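Local coordinates for protein SVS_variant_AS1 (PDB 6TJA) that probably cyclises geranylgeranyl diphosphate to the diterpene spiroviolene, as an engineered ancestral variant of a bacterial class I terpene synthase, at residues H171-D176 and Y247-H252; R269-L274 and P343-P348. All blocks are in the same frame, centred on the assembly; numbering follows the deposited sequence.

In the fold
Both contacts lie on the same side of the all-helical chain, their centres about 15 Å apart, and they come in series: contact 1 is complete before contact 2 begins. Contact 1 sets the turn leading into helix 175-185 against helix 246-254. The next helix, 258-283, provides the first half of contact 2, and the loop after helix 289-309 wraps back onto it. The two meet directly where Leu175 and Asp176 pack against Pro345 to Pro348. The start of helix 175-185 thus touches both helix 246-254 and the loop 343-348, so three parts distant in sequence meet here in the helical terpene synthase fold.

Contact 1. Residues H171-D176 and Y247-H252; sequences HMPGLD and YSVLMH
Met172 and Val249 carry this meeting between the turn 171-176 and helix 246-254. Met172 CG is anti to the backbone N (chi1 -176°), and bends at chi2 (58°) and chi3 (65°) fold the thioether over the helix surface instead of letting it run straight out. The sulfur SD thereby comes 3.8 Å from Val249 CG2, while the terminal CE rests 3.7 Å from Ser248 CB. An unbranched, flexible chain suits this place, because it can follow the helix surface across three residues. At the other end of the same side chain, CG packs 3.9 Å from His252 CB, and Met172 CB stands over one face of the imidazole, a CH-pi contact 4.3 Å from the ring centroid. The Met172 and His252 side chains run past each other in opposite directions.

Val249 supplies the second half of the grip. Its CG1 is anti to the backbone N, so the two methyls straddle the Pro173 carbonyl, with CG1 at 3.4 Å from Pro173 O and CG2 at 3.5 Å from that oxygen. A compact branched residue fits here, where the backbones come close: the CA atoms of Gly174 and Val249 are 6.2 Å apart. Tyr178, one turn into the following helix, touches both Pro173 and Val249. Polar ties run to residues outside the two segments: His253 NE2 is hydrogen-bonded to Met172 O, and Ser248 OG to Asp243 O. Gly174 occupies the N-cap position of helix 175-185, so this is a helix-entry turn seated on a neighbouring helix, one of the interhelical connections of the all-alpha class I terpene synthase fold.

Contact 2. Residues R269-L274 and P343-P348; sequences RDRILL and PLPGAP
Pro343 opens the loop's approach to helix 258-283, its carbonyl O lying 3.2 Å from Arg271 NH1. Its CB points away from the helix, and the contact here is made by the backbone oxygen. Leu344 follows and makes the apolar part of the contact. Its chi1 of -117° is far from a staggered value, and CD1 reaches the end of Ile272, with CD1 to CD1 at 4.0 Å. These two side chains cross at about a right angle, and Ile272 in turn leans on Met222 and Val223 of helix 211-231, so Leu344 adds the loop to the apolar cluster where helices 258-283 and 211-231 meet. Leu344 CG also lies 4.0 Å from Arg271 CD, against the aliphatic part of the arginine.

Pro345 comes next and sets CD over one face of the guanidinium, 3.6 Å from Arg271 NH1. The arginine gets there by leaving the helix nearly extended, CG anti to the backbone N, and bending only at chi3 (-51°), which turns its flat head toward the loop. Pro345 and Gly346 are the central residues of a type II beta turn from Leu344 to Ala347. Proline's fixed phi suits the first of these corners, and Gly346, with phi 82°, readily takes up the second; the closing bond, Ala347 N to Leu344 O, is weak at 3.5 Å. At the end of the turn Ala347 packs on Leu179 of helix 175-185, and just after it Pro348 O is hydrogen-bonded to Ser118 OG of the second subunit.

Arg271 NH2 forms a salt bridge with Asp338, and NH1 a hydrogen bond with Ser342 O. One arginine thus probably pins the loop through these two bonds, while its hydrocarbon stem and Ile272 offer Leu344 an apolar seat.

Contact 1. Residues H171-D176 and Y247-H252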
ATOM      1  N   HIS A 171      -8.359 -22.607  -3.961  1.00 36.84           N
ATOM      2  CA  HIS A 171      -7.091 -22.860  -3.232  1.00 33.51           C
ATOM      3  C   HIS A 171      -7.257 -22.500  -1.756  1.00 32.85           C
ATOM      4  O   HIS A 171      -7.582 -21.334  -1.442  1.00 34.19           O
ATOM      5  CB  HIS A 171      -5.938 -22.093  -3.858  1.00 35.33           C
ATOM      6  CG  HIS A 171      -4.672 -22.189  -3.079  1.00 36.25           C
ATOM      7  ND1 HIS A 171      -3.825 -23.273  -3.182  1.00 35.85           N
ATOM      8  CD2 HIS A 171      -4.098 -21.322  -2.210  1.00 39.32           C
ATOM      9  CE1 HIS A 171      -2.779 -23.071  -2.402  1.00 39.40           C
ATOM     10  NE2 HIS A 171      -2.932 -21.875  -1.784  1.00 37.22           N
ATOM     11  N   MET A 172      -6.974 -23.460  -0.886  1.00 29.52           N
ATOM     12  CA  MET A 172      -6.995 -23.284   0.578  1.00 31.74           C
ATOM     13  C   MET A 172      -5.558 -22.995   1.025  1.00 28.72           C
ATOM     14  O   MET A 172      -4.712 -23.880   1.020  1.00 30.95           O
ATOM     15  CB  MET A 172      -7.576 -24.526   1.270  1.00 30.60           C
ATOM     16  CG  MET A 172      -7.719 -24.377   2.790  1.00 31.55           C
ATOM     17  SD  MET A 172      -8.779 -22.968   3.291  1.00 33.10           S
ATOM     18  CE  MET A 172     -10.343 -23.528   2.623  1.00 33.92           C
ATOM     19  N   PRO A 173      -5.232 -21.742   1.437  1.00 27.19           N
ATOM     20  CA  PRO A 173      -3.853 -21.395   1.773  1.00 23.42           C
ATOM     21  C   PRO A 173      -3.430 -22.230   2.988  1.00 23.47           C
ATOM     22  O   PRO A 173      -4.300 -22.631   3.758  1.00 23.48           O
ATOM     23  CB  PRO A 173      -3.917 -19.893   2.068  1.00 23.43           C
ATOM     24  CG  PRO A 173      -5.344 -19.598   2.424  1.00 23.45           C
ATOM     25  CD  PRO A 173      -6.169 -20.623   1.658  1.00 26.01           C
ATOM     26  N   GLY A 174      -2.139 -22.550   3.089  1.00 23.27           N
ATOM     27  CA  GLY A 174      -1.530 -23.089   4.315  1.00 24.09           C
ATOM     28  C   GLY A 174      -1.569 -22.055   5.441  1.00 26.84           C
ATOM     29  O   GLY A 174      -2.059 -20.906   5.217  1.00 26.40           O
ATOM     30  N   LEU A 175      -1.114 -22.432   6.632  1.00 25.66           N
ATOM     31  CA  LEU A 175      -1.158 -21.532   7.804  1.00 26.88           C
ATOM     32  C   LEU A 175      -0.392 -20.231   7.522  1.00 25.58           C
ATOM     33  O   LEU A 175      -0.905 -19.138   7.845  1.00 29.52           O
ATOM     34  CB  LEU A 175      -0.547 -22.244   9.007  1.00 26.26           C
ATOM     35  CG  LEU A 175      -0.570 -21.386  10.261  1.00 25.87           C
ATOM     36  CD1 LEU A 175      -2.006 -20.968  10.548  1.00 26.16           C
ATOM     37  CD2 LEU A 175       0.049 -22.147  11.435  1.00 26.92           C
ATOM     38  N   ASP A 176       0.809 -20.333   6.975  1.00 23.70           N
ATOM     39  CA  ASP A 176       1.705 -19.166   6.772  1.00 25.57           C
ATOM     40  C   ASP A 176       1.035 -18.139   5.852  1.00 24.78           C
ATOM     41  O   ASP A 176       0.998 -16.957   6.256  1.00 26.37           O
ATOM     42  CB  ASP A 176       3.096 -19.537   6.234  1.00 25.59           C
ATOM     43  CG  ASP A 176       4.101 -18.408   6.446  1.00 25.17           C
ATOM     44  OD1 ASP A 176       4.267 -17.962   7.587  1.00 25.58           O
ATOM     45  OD2 ASP A 176       4.722 -17.999   5.491  1.00 27.19           O
ATOM     46  N   TYR A 247     -10.107 -22.113  10.712  1.00 28.94           N
ATOM     47  CA  TYR A 247     -10.674 -23.468  10.948  1.00 30.46           C
ATOM     48  C   TYR A 247     -10.527 -24.316   9.680  1.00 27.67           C
ATOM     49  O   TYR A 247      -9.938 -25.390   9.785  1.00 27.41           O
ATOM     50  CB  TYR A 247     -12.103 -23.360  11.473  1.00 28.89           C
ATOM     51  CG  TYR A 247     -12.201 -22.435  12.654  1.00 30.00           C
ATOM     52  CD1 TYR A 247     -11.630 -22.755  13.871  1.00 32.01           C
ATOM     53  CD2 TYR A 247     -12.755 -21.186  12.517  1.00 27.69           C
ATOM     54  CE1 TYR A 247     -11.717 -21.894  14.950  1.00 30.16           C
ATOM     55  CE2 TYR A 247     -12.820 -20.307  13.570  1.00 27.35           C
ATOM     56  CZ  TYR A 247     -12.324 -20.663  14.797  1.00 28.06           C
ATOM     57  OH  TYR A 247     -12.374 -19.747  15.815  1.00 31.45           O
ATOM     58  N   SER A 248     -10.962 -23.832   8.520  1.00 28.55           N
ATOM     59  CA  SER A 248     -10.873 -24.602   7.249  1.00 31.36           C
ATOM     60  C   SER A 248      -9.400 -24.849   6.928  1.00 32.75           C
ATOM     61  O   SER A 248      -9.112 -25.898   6.352  1.00 31.63           O
ATOM     62  CB  SER A 248     -11.545 -23.920   6.073  1.00 34.75           C
ATOM     63  OG  SER A 248     -12.843 -23.451   6.390  1.00 39.93           O
ATOM     64  N   VAL A 249      -8.515 -23.893   7.257  1.00 29.58           N
ATOM     65  CA  VAL A 249      -7.065 -24.006   6.940  1.00 28.59           C
ATOM     66  C   VAL A 249      -6.475 -25.163   7.754  1.00 27.43           C
ATOM     67  O   VAL A 249      -5.784 -25.996   7.155  1.00 26.68           O
ATOM     68  CB  VAL A 249      -6.289 -22.689   7.161  1.00 29.79           C
ATOM     69  CG1 VAL A 249      -4.786 -22.935   7.130  1.00 29.13           C
ATOM     70  CG2 VAL A 249      -6.662 -21.599   6.163  1.00 26.42           C
ATOM     71  N   LEU A 250      -6.717 -25.211   9.061  1.00 28.23           N
ATOM     72  CA  LEU A 250      -6.179 -26.284   9.940  1.00 29.19           C
ATOM     73  C   LEU A 250      -6.819 -27.635   9.583  1.00 33.26           C
ATOM     74  O   LEU A 250      -6.082 -28.648   9.566  1.00 33.57           O
ATOM     75  CB  LEU A 250      -6.407 -25.924  11.405  1.00 28.69           C
ATOM     76  CG  LEU A 250      -5.697 -24.651  11.865  1.00 28.27           C
ATOM     77  CD1 LEU A 250      -6.185 -24.253  13.240  1.00 29.93           C
ATOM     78  CD2 LEU A 250      -4.185 -24.823  11.882  1.00 28.64           C
ATOM     79  N   MET A 251      -8.119 -27.676   9.294  1.00 33.84           N
ATOM     80  CA  MET A 251      -8.809 -28.931   8.888  1.00 36.41           C
ATOM     81  C   MET A 251      -8.158 -29.489   7.620  1.00 37.51           C
ATOM     82  O   MET A 251      -7.818 -30.686   7.631  1.00 35.65           O
ATOM     83  CB  MET A 251     -10.308 -28.729   8.662  1.00 34.41           C
ATOM     84  CG  MET A 251     -11.027 -28.485   9.967  1.00 35.53           C
ATOM     85  SD  MET A 251     -12.759 -28.124   9.765  1.00 39.13           S
ATOM     86  CE  MET A 251     -13.331 -29.663   9.042  1.00 42.56           C
ATOM     87  N   HIS A 252      -7.932 -28.650   6.606  1.00 33.61           N
ATOM     88  CA  HIS A 252      -7.335 -29.065   5.311  1.00 32.54           C
ATOM     89  C   HIS A 252      -5.858 -29.434   5.496  1.00 34.05           C
ATOM     90  O   HIS A 252      -5.470 -30.508   5.011  1.00 34.04           O
ATOM     91  CB  HIS A 252      -7.542 -27.978   4.254  1.00 37.91           C
ATOM     92  CG  HIS A 252      -7.089 -28.380   2.888  1.00 39.66           C
ATOM     93  ND1 HIS A 252      -5.787 -28.196   2.451  1.00 38.56           N
ATOM     94  CD2 HIS A 252      -7.748 -28.959   1.870  1.00 40.71           C
ATOM     95  CE1 HIS A 252      -5.670 -28.642   1.219  1.00 39.58           C
ATOM     96  NE2 HIS A 252      -6.848 -29.122   0.848  1.00 45.60           N
TER

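Contact 2. Residues R269-L274 and P343-P348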
ATOM      1  N   ARG A 269      -3.918 -18.265  18.658  1.00 26.92           N
ATOM      2  CA  ARG A 269      -4.441 -16.877  18.805  1.00 28.45           C
ATOM      3  C   ARG A 269      -3.994 -16.363  20.174  1.00 27.13           C
ATOM      4  O   ARG A 269      -3.463 -15.239  20.263  1.00 29.87           O
ATOM      5  CB  ARG A 269      -5.964 -16.880  18.584  1.00 29.56           C
ATOM      6  CG  ARG A 269      -6.681 -15.558  18.836  1.00 29.87           C
ATOM      7  CD  ARG A 269      -7.022 -15.435  20.297  1.00 31.51           C
ATOM      8  NE  ARG A 269      -7.797 -14.248  20.640  1.00 33.35           N
ATOM      9  CZ  ARG A 269      -7.873 -13.749  21.864  1.00 31.20           C
ATOM     10  NH1 ARG A 269      -7.217 -14.323  22.858  1.00 29.67           N
ATOM     11  NH2 ARG A 269      -8.598 -12.670  22.091  1.00 34.82           N
ATOM     12  N   ASP A 270      -4.139 -17.205  21.193  1.00 26.20           N
ATOM     13  CA  ASP A 270      -3.737 -16.893  22.580  1.00 27.43           C
ATOM     14  C   ASP A 270      -2.211 -16.705  22.647  1.00 28.74           C
ATOM     15  O   ASP A 270      -1.752 -15.782  23.323  1.00 26.57           O
ATOM     16  CB  ASP A 270      -4.241 -17.979  23.522  1.00 27.99           C
ATOM     17  CG  ASP A 270      -5.729 -17.929  23.831  1.00 25.27           C
ATOM     18  OD1 ASP A 270      -6.429 -17.020  23.338  1.00 25.71           O
ATOM     19  OD2 ASP A 270      -6.173 -18.828  24.544  1.00 24.19           O
ATOM     20  N   ARG A 271      -1.446 -17.520  21.933  1.00 29.85           N
ATOM     21  CA  ARG A 271       0.024 -17.369  21.901  1.00 30.90           C
ATOM     22  C   ARG A 271       0.350 -15.962  21.365  1.00 28.79           C
ATOM     23  O   ARG A 271       1.214 -15.293  21.947  1.00 27.34           O
ATOM     24  CB  ARG A 271       0.635 -18.524  21.102  1.00 35.75           C
ATOM     25  CG  ARG A 271       2.127 -18.343  20.887  1.00 44.13           C
ATOM     26  CD  ARG A 271       2.801 -19.372  20.010  1.00 43.66           C
ATOM     27  NE  ARG A 271       2.529 -20.756  20.372  1.00 44.30           N
ATOM     28  CZ  ARG A 271       3.402 -21.753  20.231  1.00 33.75           C
ATOM     29  NH1 ARG A 271       4.633 -21.510  19.855  1.00 29.83           N
ATOM     30  NH2 ARG A 271       3.056 -22.986  20.523  1.00 35.62           N
ATOM     31  N   ILE A 272      -0.331 -15.505  20.309  1.00 27.25           N
ATOM     32  CA  ILE A 272      -0.056 -14.185  19.675  1.00 25.78           C
ATOM     33  C   ILE A 272      -0.455 -13.073  20.658  1.00 26.55           C
ATOM     34  O   ILE A 272       0.315 -12.110  20.792  1.00 25.21           O
ATOM     35  CB  ILE A 272      -0.758 -14.043  18.316  1.00 25.33           C
ATOM     36  CG1 ILE A 272      -0.257 -15.073  17.310  1.00 25.54           C
ATOM     37  CG2 ILE A 272      -0.588 -12.640  17.770  1.00 24.77           C
ATOM     38  CD1 ILE A 272      -1.120 -15.179  16.062  1.00 25.82           C
ATOM     39  N   LEU A 273      -1.579 -13.201  21.365  1.00 28.65           N
ATOM     40  CA  LEU A 273      -1.981 -12.159  22.348  1.00 28.66           C
ATOM     41  C   LEU A 273      -0.962 -12.090  23.494  1.00 29.21           C
ATOM     42  O   LEU A 273      -0.617 -10.992  23.877  1.00 26.04           O
ATOM     43  CB  LEU A 273      -3.387 -12.426  22.876  1.00 29.53           C
ATOM     44  CG  LEU A 273      -3.908 -11.346  23.815  1.00 27.24           C
ATOM     45  CD1 LEU A 273      -3.758  -9.961  23.194  1.00 28.94           C
ATOM     46  CD2 LEU A 273      -5.349 -11.627  24.148  1.00 29.26           C
ATOM     47  N   LEU A 274      -0.448 -13.216  23.973  1.00 32.39           N
ATOM     48  CA  LEU A 274       0.618 -13.243  25.017  1.00 34.98           C
ATOM     49  C   LEU A 274       1.890 -12.528  24.535  1.00 31.35           C
ATOM     50  O   LEU A 274       2.489 -11.773  25.319  1.00 29.80           O
ATOM     51  CB  LEU A 274       0.934 -14.693  25.386  1.00 40.73           C
ATOM     52  CG  LEU A 274       0.574 -15.095  26.816  1.00 51.51           C
ATOM     53  CD1 LEU A 274      -0.831 -14.652  27.208  1.00 51.07           C
ATOM     54  CD2 LEU A 274       0.709 -16.596  26.970  1.00 58.25           C
ATOM     55  N   PRO A 343       7.924 -18.341  18.608  1.00 32.61           N
ATOM     56  CA  PRO A 343       7.114 -18.261  17.414  1.00 31.12           C
ATOM     57  C   PRO A 343       6.258 -19.505  17.168  1.00 30.90           C
ATOM     58  O   PRO A 343       6.564 -20.611  17.498  1.00 27.15           O
ATOM     59  CB  PRO A 343       8.156 -18.152  16.324  1.00 30.05           C
ATOM     60  CG  PRO A 343       9.242 -17.448  16.950  1.00 30.93           C
ATOM     61  CD  PRO A 343       9.305 -17.962  18.337  1.00 32.72           C
ATOM     62  N   LEU A 344       5.145 -19.262  16.543  1.00 30.49           N
ATOM     63  CA  LEU A 344       4.226 -20.277  16.154  1.00 34.14           C
ATOM     64  C   LEU A 344       4.764 -21.214  15.081  1.00 31.42           C
ATOM     65  O   LEU A 344       5.226 -20.766  14.085  1.00 25.85           O
ATOM     66  CB  LEU A 344       3.016 -19.597  15.546  1.00 39.87           C
ATOM     67  CG  LEU A 344       1.668 -19.729  16.185  1.00 47.93           C
ATOM     68  CD1 LEU A 344       0.696 -18.756  15.541  1.00 46.85           C
ATOM     69  CD2 LEU A 344       1.239 -21.157  15.981  1.00 49.31           C
ATOM     70  N   PRO A 345       4.710 -22.517  15.328  1.00 28.91           N
ATOM     71  CA  PRO A 345       5.048 -23.508  14.320  1.00 27.97           C
ATOM     72  C   PRO A 345       4.296 -23.323  13.004  1.00 25.62           C
ATOM     73  O   PRO A 345       3.083 -23.134  13.023  1.00 30.38           O
ATOM     74  CB  PRO A 345       4.599 -24.831  14.944  1.00 31.14           C
ATOM     75  CG  PRO A 345       4.720 -24.586  16.416  1.00 32.90           C
ATOM     76  CD  PRO A 345       4.321 -23.131  16.603  1.00 31.08           C
ATOM     77  N   GLY A 346       5.039 -23.370  11.904  1.00 22.14           N
ATOM     78  CA  GLY A 346       4.484 -23.400  10.548  1.00 25.12           C
ATOM     79  C   GLY A 346       4.110 -22.028  10.029  1.00 25.35           C
ATOM     80  O   GLY A 346       3.481 -21.992   8.997  1.00 30.61           O
ATOM     81  N   ALA A 347       4.490 -20.940  10.702  1.00 27.87           N
ATOM     82  CA  ALA A 347       4.173 -19.556  10.275  1.00 26.85           C
ATOM     83  C   ALA A 347       5.427 -18.683  10.376  1.00 26.34           C
ATOM     84  O   ALA A 347       5.475 -17.719  11.147  1.00 26.66           O
ATOM     85  CB  ALA A 347       3.014 -19.058  11.092  1.00 29.11           C
ATOM     86  N   PRO A 348       6.487 -19.004   9.589  1.00 25.24           N
ATOM     87  CA  PRO A 348       7.706 -18.188   9.549  1.00 24.99           C
ATOM     88  C   PRO A 348       7.472 -16.685   9.306  1.00 25.55           C
ATOM     89  O   PRO A 348       8.221 -15.915   9.866  1.00 25.28           O
ATOM     90  CB  PRO A 348       8.561 -18.808   8.432  1.00 23.92           C
ATOM     91  CG  PRO A 348       7.566 -19.719   7.641  1.00 24.28           C
ATOM     92  CD  PRO A 348       6.569 -20.174   8.683  1.00 24.79           C
TER